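Local coordinates for protein vaginolysin (Gardnerella vaginalis, PDB 5IMY) that probably binds cholesterol in host-cell membranes and lyses the cells as a secreted pore-forming toxin of the cholesterol-dependent cytolysin family, at residues N178-K183 and L195-D200; S77-T82 and A361-N366; S473-T478 and R482-V487; Y394-D399 and I431-N436. All coordinates share one frame; numbering follows the deposited sequence.

Contact 1: N178-K183 and L195-D200; sequences NQLKAK and LKIDFD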
# COMPACT_ATOMS: atom_id res chain seq x y z
N ASN A 178 3.11 -13.29 23.57
CA ASN A 178 3.45 -12.13 24.38
C ASN A 178 2.44 -11.00 24.21
O ASN A 178 2.05 -10.35 25.19
CB ASN A 178 4.86 -11.64 24.04
CG ASN A 178 5.90 -12.14 25.03
OD1 ASN A 178 5.62 -13.00 25.87
ND2 ASN A 178 7.10 -11.59 24.94
N GLN A 179 1.99 -10.73 22.97
CA GLN A 179 0.99 -9.69 22.78
C GLN A 179 -0.36 -10.11 23.34
O GLN A 179 -1.12 -9.26 23.83
CB GLN A 179 0.87 -9.33 21.30
CG GLN A 179 0.36 -10.45 20.41
CD GLN A 179 -1.04 -10.20 19.88
OE1 GLN A 179 -1.51 -9.07 19.81
NE2 GLN A 179 -1.72 -11.28 19.51
N LEU A 180 -0.67 -11.40 23.30
CA LEU A 180 -1.92 -11.88 23.90
C LEU A 180 -1.85 -11.83 25.42
O LEU A 180 -2.86 -11.53 26.08
CB LEU A 180 -2.23 -13.30 23.42
CG LEU A 180 -2.54 -13.44 21.93
CD1 LEU A 180 -2.76 -14.90 21.57
CD2 LEU A 180 -3.75 -12.61 21.53
N LYS A 181 -0.69 -12.13 26.00
CA LYS A 181 -0.53 -11.94 27.44
C LYS A 181 -0.73 -10.49 27.84
O LYS A 181 -1.26 -10.20 28.91
CB LYS A 181 0.85 -12.45 27.89
CG LYS A 181 0.89 -13.96 28.10
CD LYS A 181 2.29 -14.55 27.95
CE LYS A 181 3.08 -14.56 29.25
NZ LYS A 181 3.73 -13.25 29.54
N ALA A 182 -0.33 -9.55 26.97
CA ALA A 182 -0.56 -8.14 27.24
C ALA A 182 -2.03 -7.76 27.10
O ALA A 182 -2.49 -6.84 27.77
CB ALA A 182 0.30 -7.28 26.31
N LYS A 183 -2.76 -8.46 26.24
CA LYS A 183 -4.18 -8.18 26.06
C LYS A 183 -5.03 -8.85 27.13
O LYS A 183 -5.95 -8.23 27.67
CB LYS A 183 -4.64 -8.65 24.67
CG LYS A 183 -6.13 -8.47 24.38
CD LYS A 183 -6.44 -7.10 23.80
CE LYS A 183 -7.90 -6.72 24.03
NZ LYS A 183 -8.24 -5.41 23.41
N LEU A 195 -6.82 -24.00 23.84
CA LEU A 195 -7.24 -23.59 22.51
C LEU A 195 -6.22 -23.96 21.44
O LEU A 195 -6.42 -23.62 20.27
CB LEU A 195 -7.50 -22.08 22.46
CG LEU A 195 -8.24 -21.43 23.63
CD1 LEU A 195 -7.72 -20.01 23.81
CD2 LEU A 195 -9.74 -21.41 23.41
N LYS A 196 -5.13 -24.62 21.83
CA LYS A 196 -4.08 -25.06 20.91
C LYS A 196 -3.86 -24.08 19.77
O LYS A 196 -4.19 -24.37 18.61
CB LYS A 196 -4.41 -26.45 20.36
CG LYS A 196 -4.85 -27.46 21.42
CD LYS A 196 -5.20 -28.80 20.79
CE LYS A 196 -6.65 -29.20 21.04
NZ LYS A 196 -6.82 -29.94 22.33
N ILE A 197 -3.31 -22.91 20.08
CA ILE A 197 -3.07 -21.88 19.07
C ILE A 197 -1.86 -22.28 18.23
O ILE A 197 -0.87 -22.81 18.75
CB ILE A 197 -2.85 -20.51 19.74
CG1 ILE A 197 -4.00 -20.18 20.69
CG2 ILE A 197 -2.73 -19.42 18.67
CD1 ILE A 197 -3.74 -18.97 21.56
N ASP A 198 -1.94 -22.03 16.93
CA ASP A 198 -0.85 -22.30 16.00
C ASP A 198 -0.37 -20.96 15.45
O ASP A 198 -0.95 -20.42 14.50
CB ASP A 198 -1.29 -23.23 14.88
CG ASP A 198 -0.14 -23.72 14.02
OD1 ASP A 198 0.99 -23.23 14.22
OD2 ASP A 198 -0.37 -24.58 13.15
N PHE A 199 0.70 -20.42 16.04
CA PHE A 199 1.21 -19.12 15.61
C PHE A 199 1.96 -19.23 14.29
O PHE A 199 1.80 -18.37 13.41
CB PHE A 199 2.13 -18.53 16.69
CG PHE A 199 1.42 -18.19 17.97
CD1 PHE A 199 0.69 -17.03 18.08
CD2 PHE A 199 1.51 -19.04 19.06
CE1 PHE A 199 0.04 -16.71 19.26
CE2 PHE A 199 0.87 -18.73 20.25
CZ PHE A 199 0.13 -17.56 20.35
N ASP A 200 2.78 -20.27 14.12
CA ASP A 200 3.51 -20.44 12.87
C ASP A 200 2.57 -20.46 11.68
O ASP A 200 2.90 -19.96 10.60
CB ASP A 200 4.34 -21.72 12.91
CG ASP A 200 5.24 -21.81 14.13
OD1 ASP A 200 6.32 -21.18 14.12
OD2 ASP A 200 4.86 -22.50 15.10
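Leu180 meets Ile197 and Phe199 through a single methyl group, CD1, which lies 4.2 Å from Ile197 CD1 and 4.1 Å from Phe199 CE1. The contact belongs to the cluster of short helices between strand 166-173 and strand 208-223, which probably corresponds to one of the helical bundles that in related cytolysins refold into transmembrane hairpins. Leu180 projects from helix 177-184. Its chi1 of -66° sets CG across from its own carbonyl carbon, and with chi2 extended CD1 becomes the forward methyl. Phe199 comes from the opposite direction and presents its rim, so that the methyl sits close to the ring plane.

Ile197 serves two neighbours with two branches. The longer one, extended at chi2 (170°), carries CD1 out to Leu180, while CG2 lies 3.8 Å above the centre of the Phe199 ring and holds that ring from one face. A branched chain suits this position because it can do both at once. Asp198, between them, is the N-cap of helix 199-203, its OD1 accepting a weak bond from Ala201 N. Phe188 of helix 188-191 touches both Leu180 and Ile197 and helps close the apolar cluster. At the ring edge Leu180 CD1 lies level with the CE1-CZ bond, 4.1 Å from Phe199 CZ as well.

Contact 2: S77-T82 and A361-N366; sequences SNLSVT and ATLQSN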
# COMPACT_ATOMS: atom_id res chain seq x y z
N SER A 77 -8.80 -2.38 34.36
CA SER A 77 -9.00 -2.54 35.79
C SER A 77 -9.84 -3.77 36.11
O SER A 77 -10.18 -3.99 37.28
CB SER A 77 -9.67 -1.29 36.38
OG SER A 77 -11.04 -1.24 36.02
N ASN A 78 -10.18 -4.57 35.11
CA ASN A 78 -11.08 -5.71 35.25
C ASN A 78 -10.24 -6.98 35.10
O ASN A 78 -10.08 -7.51 34.00
CB ASN A 78 -12.20 -5.63 34.22
CG ASN A 78 -13.31 -6.62 34.48
OD1 ASN A 78 -13.37 -7.68 33.86
ND2 ASN A 78 -14.20 -6.28 35.40
N LEU A 79 -9.70 -7.46 36.22
CA LEU A 79 -8.79 -8.59 36.22
C LEU A 79 -9.56 -9.90 36.28
O LEU A 79 -10.60 -10.01 36.94
CB LEU A 79 -7.81 -8.51 37.39
CG LEU A 79 -6.77 -7.39 37.33
CD1 LEU A 79 -7.36 -6.07 37.78
CD2 LEU A 79 -5.55 -7.76 38.16
N SER A 80 -9.03 -10.92 35.60
CA SER A 80 -9.69 -12.21 35.53
C SER A 80 -9.48 -13.01 36.81
O SER A 80 -8.42 -12.93 37.44
CB SER A 80 -9.17 -13.01 34.33
OG SER A 80 -9.54 -12.41 33.11
N VAL A 81 -10.50 -13.77 37.18
CA VAL A 81 -10.42 -14.72 38.28
C VAL A 81 -10.12 -16.10 37.70
O VAL A 81 -10.74 -16.51 36.71
CB VAL A 81 -11.73 -14.74 39.09
CG1 VAL A 81 -11.69 -15.83 40.16
CG2 VAL A 81 -11.97 -13.38 39.74
N THR A 82 -9.17 -16.80 38.30
CA THR A 82 -8.72 -18.10 37.82
C THR A 82 -8.71 -19.09 38.98
O THR A 82 -8.87 -18.73 40.14
CB THR A 82 -7.32 -18.02 37.20
OG1 THR A 82 -6.37 -17.66 38.21
CG2 THR A 82 -7.29 -16.98 36.08
N ALA A 361 -7.80 1.13 40.44
CA ALA A 361 -6.45 0.99 39.92
C ALA A 361 -6.48 0.26 38.58
O ALA A 361 -7.26 -0.68 38.39
CB ALA A 361 -5.57 0.22 40.91
N THR A 362 -5.63 0.70 37.66
CA THR A 362 -5.54 0.12 36.33
C THR A 362 -4.16 -0.49 36.12
O THR A 362 -3.16 0.01 36.64
CB THR A 362 -5.81 1.16 35.24
OG1 THR A 362 -4.85 2.22 35.34
CG2 THR A 362 -7.22 1.73 35.38
N LEU A 363 -4.12 -1.58 35.35
CA LEU A 363 -2.88 -2.26 35.01
C LEU A 363 -2.55 -2.00 33.55
O LEU A 363 -3.37 -2.29 32.67
CB LEU A 363 -2.99 -3.76 35.27
CG LEU A 363 -2.75 -4.20 36.72
CD1 LEU A 363 -3.90 -3.77 37.62
CD2 LEU A 363 -2.53 -5.71 36.79
N GLN A 364 -1.37 -1.44 33.30
CA GLN A 364 -0.90 -1.17 31.95
C GLN A 364 0.03 -2.29 31.52
O GLN A 364 1.01 -2.59 32.21
CB GLN A 364 -0.18 0.18 31.89
CG GLN A 364 0.57 0.43 30.58
CD GLN A 364 1.12 1.84 30.49
OE1 GLN A 364 0.37 2.82 30.50
NE2 GLN A 364 2.44 1.95 30.42
N SER A 365 -0.28 -2.92 30.39
CA SER A 365 0.56 -3.96 29.81
C SER A 365 0.84 -3.61 28.36
O SER A 365 -0.09 -3.26 27.62
CB SER A 365 -0.11 -5.33 29.91
OG SER A 365 -0.29 -5.70 31.27
N ASN A 366 2.10 -3.70 27.96
CA ASN A 366 2.47 -3.44 26.58
C ASN A 366 3.58 -4.39 26.17
O ASN A 366 4.37 -4.85 26.99
CB ASN A 366 2.91 -1.99 26.36
CG ASN A 366 4.32 -1.72 26.87
OD1 ASN A 366 4.72 -2.21 27.93
ND2 ASN A 366 5.08 -0.95 26.10
O HOH W 1 -8.13 -3.40 39.22
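Ser77 rests against the residues leading into strand 363-389, its CB 3.2 Å from Ala361 O and 4.0 Å from Thr362 CG2. Serine is small enough for the two main chains to come this close, with the CA atoms of Ser77 and Thr362 only 4.4 Å apart. One water donates to Ser77 O at 2.9 Å and to Ala361 O at 3.0 Å. Beside this close backbone approach, Leu79 and Leu363 cross at about a right angle and meet through both branches: CD2 of Leu79 is 3.9 Å from CD2 of Leu363, and CD1 of Leu79 is 4.2 Å from CD1 of Leu363. Both have CG set across from the carbonyl carbon (chi1 -69° and -83°), which brings the forked ends together although neither side chain starts out toward the other segment.

The backbone partners beyond explain these positions. Leu363 pairs with Thr76, in the antiparallel ladder of strands 62-76 and 363-389. At Ser77 the backbone leaves the extended form (psi 5°), and the chain passes to strand 79-80, where Leu79 pairs with Tyr350 of strand 347-354. Ala361 bonds to Thr352 of that same strand, and Thr351 OG1 bonds weakly to Ser77 O, so the contact fills the angle where two sheets part.

The doubly donating water links two carbonyl acceptors that cannot bond each other, beside the leucines.

Contact 3: S473-T478 and R482-V487; sequences SNWGTT and RVAETV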
# COMPACT_ATOMS: atom_id res chain seq x y z
N SER A 473 -20.58 -14.94 -26.36
CA SER A 473 -20.75 -15.52 -27.68
C SER A 473 -21.64 -14.63 -28.54
O SER A 473 -22.67 -14.14 -28.07
CB SER A 473 -21.37 -16.92 -27.59
OG SER A 473 -20.54 -17.79 -26.84
N ASN A 474 -21.23 -14.42 -29.78
CA ASN A 474 -21.98 -13.61 -30.73
C ASN A 474 -22.13 -14.37 -32.04
O ASN A 474 -21.19 -15.04 -32.49
CB ASN A 474 -21.29 -12.25 -30.98
CG ASN A 474 -19.85 -12.40 -31.44
OD1 ASN A 474 -19.58 -12.45 -32.64
ND2 ASN A 474 -18.93 -12.47 -30.49
N TRP A 475 -23.30 -14.27 -32.64
CA TRP A 475 -23.60 -15.00 -33.87
C TRP A 475 -24.61 -14.19 -34.67
O TRP A 475 -24.74 -12.97 -34.48
CB TRP A 475 -24.10 -16.42 -33.52
CG TRP A 475 -25.48 -16.47 -32.93
CD1 TRP A 475 -26.65 -16.70 -33.59
CD2 TRP A 475 -25.83 -16.28 -31.55
NE1 TRP A 475 -27.71 -16.67 -32.72
CE2 TRP A 475 -27.24 -16.42 -31.46
CE3 TRP A 475 -25.10 -16.02 -30.39
CZ2 TRP A 475 -27.92 -16.30 -30.25
CZ3 TRP A 475 -25.79 -15.90 -29.19
CH2 TRP A 475 -27.18 -16.04 -29.13
N GLY A 476 -25.32 -14.85 -35.58
CA GLY A 476 -26.28 -14.17 -36.43
C GLY A 476 -25.62 -13.61 -37.67
O GLY A 476 -24.50 -13.97 -38.05
N THR A 477 -26.33 -12.69 -38.32
CA THR A 477 -25.86 -12.03 -39.52
C THR A 477 -25.76 -10.53 -39.28
O THR A 477 -26.27 -9.99 -38.29
CB THR A 477 -26.77 -12.33 -40.72
OG1 THR A 477 -26.27 -11.67 -41.89
CG2 THR A 477 -28.20 -11.87 -40.45
N THR A 478 -25.09 -9.84 -40.21
CA THR A 478 -24.74 -8.44 -40.00
C THR A 478 -25.97 -7.57 -39.77
O THR A 478 -25.94 -6.65 -38.95
CB THR A 478 -23.92 -7.90 -41.18
OG1 THR A 478 -23.86 -6.47 -41.11
CG2 THR A 478 -24.50 -8.33 -42.53
N ARG A 482 -26.61 -11.26 -33.00
CA ARG A 482 -27.05 -11.75 -31.70
C ARG A 482 -25.83 -12.04 -30.83
O ARG A 482 -24.75 -12.36 -31.34
CB ARG A 482 -27.94 -12.99 -31.85
CG ARG A 482 -29.26 -12.69 -32.54
CD ARG A 482 -30.35 -13.70 -32.20
NE ARG A 482 -30.27 -14.90 -33.03
CZ ARG A 482 -30.74 -14.99 -34.27
NH1 ARG A 482 -31.31 -13.95 -34.85
NH2 ARG A 482 -30.62 -16.13 -34.94
N VAL A 483 -26.02 -11.93 -29.52
CA VAL A 483 -24.94 -12.03 -28.55
C VAL A 483 -25.52 -12.56 -27.24
O VAL A 483 -26.72 -12.42 -26.98
CB VAL A 483 -24.24 -10.66 -28.34
CG1 VAL A 483 -25.21 -9.65 -27.75
CG2 VAL A 483 -22.99 -10.81 -27.48
N ALA A 484 -24.67 -13.17 -26.42
CA ALA A 484 -25.12 -13.75 -25.17
C ALA A 484 -23.98 -13.76 -24.15
O ALA A 484 -22.80 -13.77 -24.51
CB ALA A 484 -25.64 -15.18 -25.39
N GLU A 485 -24.36 -13.76 -22.87
CA GLU A 485 -23.43 -13.71 -21.75
C GLU A 485 -23.84 -14.76 -20.72
O GLU A 485 -25.04 -15.00 -20.52
CB GLU A 485 -23.42 -12.32 -21.11
CG GLU A 485 -22.04 -11.81 -20.73
CD GLU A 485 -22.10 -10.53 -19.92
OE1 GLU A 485 -23.20 -10.18 -19.45
OE2 GLU A 485 -21.05 -9.88 -19.76
N THR A 486 -22.86 -15.37 -20.06
CA THR A 486 -23.10 -16.58 -19.27
C THR A 486 -22.78 -16.44 -17.78
O THR A 486 -23.54 -16.95 -16.96
CB THR A 486 -22.26 -17.74 -19.82
OG1 THR A 486 -20.87 -17.50 -19.57
CG2 THR A 486 -22.49 -17.91 -21.32
N VAL A 487 -21.67 -15.78 -17.43
CA VAL A 487 -21.10 -15.77 -16.08
C VAL A 487 -21.05 -17.18 -15.48
O VAL A 487 -21.63 -18.13 -16.02
CB VAL A 487 -21.82 -14.80 -15.12
CG1 VAL A 487 -21.09 -13.46 -15.10
CG2 VAL A 487 -23.29 -14.58 -15.48
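Trp475 lays its indole under Arg482 CB, which stands over one face of the six-membered ring, 3.8 Å from its centroid and 23° off the normal, a CH-pi contact. The arginine chain bends at chi3 and carries the guanidinium obliquely past the pyrrole rim, its plane 75° from the indole; Arg482 NE approaches Trp475 NE1 to 3.1 Å without bonding, since both are donors. At the ring's edge, in its plane, Ala484 CB lies 3.9 Å from Trp475 CZ3; a small residue here leaves room for the broad indole.

These groups share one face of an antiparallel hairpin. Ser473 with Ala484 and Trp475 with Arg482 are hydrogen-bonded pairs, the shortest bond being Trp475 N to Arg482 O at 2.7 Å. On the other face Val483 CG2 packs 4.1 Å from Asn474 CB, while the Asn474 amide reaches on to His386 through OD1. Gly476 follows at a corner, with phi at 86°, a conformation that suits a residue without a side chain.

Strand 469-475 lies between two partners, strand 480-485 running antiparallel and the long strand 363-389 running parallel, in one sheet of the C-terminal sandwich.

Contact 4: Y394-D399 and I431-N436; sequences YYIYWD and IQFKGN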
# COMPACT_ATOMS: atom_id res chain seq x y z
N TYR A 394 -12.80 -6.08 -31.14
CA TYR A 394 -12.99 -6.04 -29.70
C TYR A 394 -12.29 -4.82 -29.13
O TYR A 394 -11.24 -4.39 -29.62
CB TYR A 394 -12.46 -7.32 -29.02
CG TYR A 394 -13.32 -8.55 -29.25
CD1 TYR A 394 -14.49 -8.75 -28.53
CD2 TYR A 394 -12.96 -9.51 -30.18
CE1 TYR A 394 -15.28 -9.87 -28.73
CE2 TYR A 394 -13.74 -10.63 -30.39
CZ TYR A 394 -14.90 -10.81 -29.67
OH TYR A 394 -15.67 -11.92 -29.87
N TYR A 395 -12.89 -4.24 -28.10
CA TYR A 395 -12.31 -3.13 -27.36
C TYR A 395 -12.48 -3.43 -25.87
O TYR A 395 -13.58 -3.28 -25.32
CB TYR A 395 -12.95 -1.80 -27.74
CG TYR A 395 -12.70 -1.41 -29.18
CD1 TYR A 395 -11.54 -0.76 -29.56
CD2 TYR A 395 -13.63 -1.71 -30.17
CE1 TYR A 395 -11.30 -0.41 -30.87
CE2 TYR A 395 -13.41 -1.36 -31.49
CZ TYR A 395 -12.24 -0.71 -31.83
OH TYR A 395 -12.02 -0.36 -33.14
N ILE A 396 -11.39 -3.85 -25.23
CA ILE A 396 -11.42 -4.31 -23.85
C ILE A 396 -10.38 -3.52 -23.07
O ILE A 396 -9.20 -3.49 -23.45
CB ILE A 396 -11.16 -5.82 -23.74
CG1 ILE A 396 -12.29 -6.59 -24.42
CG2 ILE A 396 -11.01 -6.25 -22.28
CD1 ILE A 396 -12.05 -8.08 -24.56
N TYR A 397 -10.81 -2.87 -21.98
CA TYR A 397 -9.93 -2.11 -21.11
C TYR A 397 -10.20 -2.49 -19.66
O TYR A 397 -11.27 -3.00 -19.32
CB TYR A 397 -10.12 -0.60 -21.29
CG TYR A 397 -10.20 -0.14 -22.73
CD1 TYR A 397 -9.09 0.40 -23.37
CD2 TYR A 397 -11.39 -0.23 -23.44
CE1 TYR A 397 -9.17 0.83 -24.68
CE2 TYR A 397 -11.47 0.19 -24.75
CZ TYR A 397 -10.36 0.72 -25.36
OH TYR A 397 -10.45 1.14 -26.67
N TRP A 398 -9.21 -2.22 -18.81
CA TRP A 398 -9.36 -2.43 -17.38
C TRP A 398 -8.31 -1.59 -16.66
O TRP A 398 -7.36 -1.11 -17.27
CB TRP A 398 -9.24 -3.91 -17.01
CG TRP A 398 -7.88 -4.48 -17.24
CD1 TRP A 398 -6.86 -4.55 -16.34
CD2 TRP A 398 -7.38 -5.08 -18.45
NE1 TRP A 398 -5.76 -5.15 -16.91
CE2 TRP A 398 -6.06 -5.48 -18.20
CE3 TRP A 398 -7.94 -5.30 -19.71
CZ2 TRP A 398 -5.27 -6.10 -19.18
CZ3 TRP A 398 -7.15 -5.91 -20.68
CH2 TRP A 398 -5.84 -6.31 -20.40
N ASP A 399 -8.51 -1.43 -15.35
CA ASP A 399 -7.66 -0.58 -14.53
C ASP A 399 -6.83 -1.43 -13.58
O ASP A 399 -7.31 -2.44 -13.05
CB ASP A 399 -8.51 0.42 -13.73
CG ASP A 399 -9.20 1.43 -14.62
OD1 ASP A 399 -8.57 1.89 -15.60
OD2 ASP A 399 -10.37 1.77 -14.35
N ILE A 431 -8.90 -15.08 -22.37
CA ILE A 431 -7.96 -14.11 -21.84
C ILE A 431 -7.85 -14.31 -20.34
O ILE A 431 -8.85 -14.56 -19.66
CB ILE A 431 -8.41 -12.66 -22.15
CG1 ILE A 431 -8.55 -12.46 -23.67
CG2 ILE A 431 -7.41 -11.65 -21.59
CD1 ILE A 431 -9.44 -11.30 -24.05
N GLN A 432 -6.63 -14.22 -19.82
CA GLN A 432 -6.37 -14.33 -18.39
C GLN A 432 -6.25 -12.95 -17.76
O GLN A 432 -5.66 -12.04 -18.35
CB GLN A 432 -5.09 -15.12 -18.12
CG GLN A 432 -5.34 -16.54 -17.65
CD GLN A 432 -4.11 -17.18 -17.04
OE1 GLN A 432 -3.28 -16.51 -16.43
NE2 GLN A 432 -3.99 -18.49 -17.20
N PHE A 433 -6.82 -12.80 -16.57
CA PHE A 433 -6.79 -11.54 -15.84
C PHE A 433 -6.33 -11.78 -14.41
O PHE A 433 -6.84 -12.67 -13.74
CB PHE A 433 -8.18 -10.88 -15.83
CG PHE A 433 -8.59 -10.31 -17.15
CD1 PHE A 433 -7.99 -9.16 -17.64
CD2 PHE A 433 -9.58 -10.92 -17.90
CE1 PHE A 433 -8.36 -8.64 -18.86
CE2 PHE A 433 -9.96 -10.39 -19.12
CZ PHE A 433 -9.35 -9.25 -19.60
N LYS A 434 -5.37 -10.97 -13.97
CA LYS A 434 -5.04 -10.93 -12.55
C LYS A 434 -6.30 -10.61 -11.75
O LYS A 434 -7.14 -9.82 -12.17
CB LYS A 434 -3.97 -9.88 -12.28
CG LYS A 434 -2.63 -10.18 -12.92
CD LYS A 434 -1.89 -8.91 -13.30
CE LYS A 434 -0.59 -9.21 -14.03
NZ LYS A 434 -0.28 -8.19 -15.07
N GLY A 435 -6.43 -11.25 -10.59
CA GLY A 435 -7.62 -11.06 -9.77
C GLY A 435 -7.79 -9.65 -9.23
O GLY A 435 -8.86 -9.34 -8.69
N ASN A 436 -6.77 -8.80 -9.37
CA ASN A 436 -6.82 -7.45 -8.82
C ASN A 436 -7.23 -6.39 -9.83
O ASN A 436 -7.40 -5.23 -9.45
CB ASN A 436 -5.46 -7.08 -8.22
CG ASN A 436 -4.31 -7.29 -9.19
OD1 ASN A 436 -4.49 -7.26 -10.40
ND2 ASN A 436 -3.11 -7.50 -8.65
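Trp398 and Phe433 form a T-shaped pair, with the edge of the phenyl ring directed at the face of the indole. The ring planes stand at 82°, and the centroid of the six-membered indole ring is 4.8 Å from that of Phe433. Phe433 CE1 does the touching: it hangs 3.4 Å above the indole plane, toward the rim of the ring system, and lies 3.5 Å from both CE3 and CZ3 of Trp398. The geometry brings a slightly positive ring hydrogen over the electron-rich indole. In Trp398, CG sits between the backbone N and the carbonyl carbon (chi1 66°), a setting that turns one indole face toward Phe433.

The indole NE1, the one polar side-chain atom of this pair, makes a weak hydrogen bond to Glu400 OE2.

Between these contacts the backbones stay far apart, strands 395-399 and 431-433 being 11.3 Å from axis to axis and only 12° from parallel. This is the spacing of two sheets facing each other in a beta sandwich, the C-terminal domain of the cytolysin family, and the large side chains fill the interlayer.

Apolar contacts of the isoleucines continue the same layer. Ile396 and Ile431 reach toward each other tip to tip, CD1 to CD1 at 4.2 Å, both with extended chi2, and Ile396 CG2 lies 4.4 Å from Phe433 CZ. Leu440 touches both aromatic residues and Ile442 touches Ile396, while Leu382 of strand 363-389 reaches Ile396 from the facing sheet. On the outer face of strand 395-403, Tyr395 and Tyr397 pack against the chain of another protein.

From the N terminus, the chain first reaches 77-82, whose partner comes only at 361-366, so contact 2 closes a loop of 278 residues. Contact 1 is nested inside it, closing a loop of 11 residues between 178-183 and 195-200, and the two meet where Ala182 O lies 3.5 Å from Ser365 CB. Strand 363-389 then runs on to the C-terminal sandwich. There contact 4 closes a loop of 31 residues, joining the two sheets, and contact 3 follows as a hairpin with 3 residues between its segments; Asn474 ND2 bonds weakly to Tyr394 OH between them. No loops cross. Contacts 2 and 3, with centres about 67 Å apart, mark opposite sides of the elongated molecule.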